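Local coordinates for interferon gamma receptor 1 (Gallus gallus, PDB 4EQ3), which probably serves as a cell-surface cytokine receptor, its two fibronectin type III-like extracellular domains binding interferon gamma, at residues R138-M141 against R142-S146. Sequence-based numbering, arbitrary orientation.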
loop_
_atom_site.group_PDB
_atom_site.type_symbol
_atom_site.label_atom_id
_atom_site.label_comp_id
_atom_site.label_asym_id
_atom_site.label_seq_id
_atom_site.Cartn_x
_atom_site.Cartn_y
_atom_site.Cartn_z
ATOM N N ARG A 138 -7.605 0.257 -12.634
ATOM C CA ARG A 138 -6.582 -0.788 -12.660
ATOM C C ARG A 138 -7.231 -2.164 -12.648
ATOM O O ARG A 138 -7.283 -2.828 -11.614
ATOM C CB ARG A 138 -5.615 -0.636 -11.488
ATOM C CG ARG A 138 -4.630 0.494 -11.671
ATOM C CD ARG A 138 -3.698 0.586 -10.495
ATOM N NE ARG A 138 -2.994 1.860 -10.483
ATOM C CZ ARG A 138 -2.419 2.388 -9.408
ATOM N NH1 ARG A 138 -2.462 1.748 -8.241
ATOM N NH2 ARG A 138 -1.805 3.560 -9.500
ATOM N N PRO A 139 -7.746 -2.588 -13.809
ATOM C CA PRO A 139 -8.506 -3.837 -13.920
ATOM C C PRO A 139 -7.727 -5.049 -13.398
ATOM O O PRO A 139 -8.343 -6.006 -12.931
ATOM C CB PRO A 139 -8.765 -3.953 -15.426
ATOM C CG PRO A 139 -8.765 -2.529 -15.912
ATOM C CD PRO A 139 -7.691 -1.855 -15.084
ATOM N N TRP A 140 -6.401 -5.007 -13.459
ATOM C CA TRP A 140 -5.615 -6.133 -12.969
ATOM C C TRP A 140 -5.777 -6.318 -11.467
ATOM O O TRP A 140 -5.401 -7.347 -10.920
ATOM C CB TRP A 140 -4.143 -5.972 -13.333
ATOM C CG TRP A 140 -3.368 -5.037 -12.448
ATOM C CD1 TRP A 140 -3.192 -3.695 -12.624
ATOM C CD2 TRP A 140 -2.626 -5.387 -11.276
ATOM N NE1 TRP A 140 -2.397 -3.187 -11.625
ATOM C CE2 TRP A 140 -2.042 -4.207 -10.781
ATOM C CE3 TRP A 140 -2.410 -6.585 -10.589
ATOM C CZ2 TRP A 140 -1.249 -4.189 -9.639
ATOM C CZ3 TRP A 140 -1.624 -6.566 -9.452
ATOM C CH2 TRP A 140 -1.053 -5.376 -8.989
HETATM N N MSE A 141 -6.352 -5.318 -10.807
HETATM C CA MSE A 141 -6.526 -5.347 -9.364
HETATM C C MSE A 141 -7.740 -6.155 -8.920
HETATM O O MSE A 141 -7.841 -6.540 -7.755
HETATM C CB MSE A 141 -6.620 -3.922 -8.813
HETATM C CG MSE A 141 -5.290 -3.182 -8.754
HETATM SE SE MSE A 141 -4.025 -3.920 -7.438
HETATM C CE MSE A 141 -5.132 -3.852 -5.823
ATOM N N ARG A 142 -8.665 -6.412 -9.836
ATOM C CA ARG A 142 -9.869 -7.168 -9.489
ATOM C C ARG A 142 -9.505 -8.489 -8.810
ATOM O O ARG A 142 -10.078 -8.861 -7.781
ATOM C CB ARG A 142 -10.709 -7.429 -10.738
ATOM C CG ARG A 142 -12.100 -7.969 -10.458
ATOM C CD ARG A 142 -12.983 -7.846 -11.704
ATOM N NE ARG A 142 -13.110 -6.452 -12.127
ATOM C CZ ARG A 142 -13.416 -6.058 -13.361
ATOM N NH1 ARG A 142 -13.633 -6.956 -14.316
ATOM N NH2 ARG A 142 -13.503 -4.759 -13.639
ATOM N N GLU A 143 -8.537 -9.181 -9.394
ATOM C CA GLU A 143 -8.093 -10.469 -8.889
ATOM C C GLU A 143 -7.574 -10.333 -7.461
ATOM O O GLU A 143 -7.808 -11.196 -6.606
ATOM C CB GLU A 143 -6.996 -11.005 -9.809
ATOM C CG GLU A 143 -6.260 -12.190 -9.281
ATOM C CD GLU A 143 -5.390 -12.844 -10.343
ATOM O OE1 GLU A 143 -4.883 -12.141 -11.247
ATOM O OE2 GLU A 143 -5.217 -14.074 -10.267
ATOM N N ILE A 144 -6.872 -9.233 -7.207
ATOM C CA ILE A 144 -6.279 -8.980 -5.901
ATOM C C ILE A 144 -7.351 -8.628 -4.867
ATOM O O ILE A 144 -7.336 -9.152 -3.751
ATOM C CB ILE A 144 -5.222 -7.851 -5.985
ATOM C CG1 ILE A 144 -4.187 -8.162 -7.081
ATOM C CG2 ILE A 144 -4.580 -7.584 -4.624
ATOM C CD1 ILE A 144 -3.708 -9.606 -7.116
ATOM N N TYR A 145 -8.272 -7.739 -5.244
ATOM C CA TYR A 145 -9.361 -7.324 -4.355
ATOM C C TYR A 145 -10.268 -8.489 -3.996
ATOM O O TYR A 145 -10.811 -8.550 -2.898
ATOM C CB TYR A 145 -10.203 -6.204 -4.981
ATOM C CG TYR A 145 -9.491 -4.874 -5.064
ATOM C CD1 TYR A 145 -8.626 -4.464 -4.057
ATOM C CD2 TYR A 145 -9.696 -4.023 -6.143
ATOM C CE1 TYR A 145 -7.975 -3.242 -4.126
ATOM C CE2 TYR A 145 -9.053 -2.793 -6.219
ATOM C CZ TYR A 145 -8.193 -2.412 -5.211
ATOM O OH TYR A 145 -7.546 -1.206 -5.291
ATOM N N SER A 146 -10.428 -9.427 -4.923
ATOM C CA SER A 146 -11.222 -10.614 -4.628
ATOM C C SER A 146 -10.647 -11.383 -3.425
ATOM O O SER A 146 -11.309 -12.273 -2.868
ATOM C CB SER A 146 -11.329 -11.522 -5.862
ATOM O OG SER A 146 -10.173 -12.318 -6.011
HETATM O O HOH W 1 -4.597 -9.663 -12.208
#
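A short helical segment in the loop between strands 122-128 and 148-156 brings M141 against Y145, one turn further on. M141 is a selenomethionine, and its CE lies over one face of the Y145 ring, 3.4 Å from CE1. Its SE stands above the same ring at a greater distance, 5.3 Å from the centroid. The side chain reaches there because it bends at both chi2 (-68°) and chi3 (-55°). M141 SE also sits 3.5 Å above the plane of the W140 ring, offset toward the rim, so the selenium lies between two aromatic side chains. I144 closes the apolar group: its CG1 meets W140 CZ3 at 3.8 Å, and its CG2 faces M141 CE.

The backbone bonds pass from a three-residue to a four-residue step. R142 N donates a hydrogen bond to P139 O, with the donor above the carbonyl plane. Y145 N then hydrogen-bonds to M141 O at 2.8 Å, nearly in line with the C=O. On the outer side a water donates to both W140 O and E143 OE1.

Beyond the segment, Y145 OH is hydrogen-bonded to P133 O, and R138 forms a salt bridge with E71. The whole is a short helical segment of about two turns carrying a Met-aromatic contact, set in a loop of the second fibronectin type III-like domain.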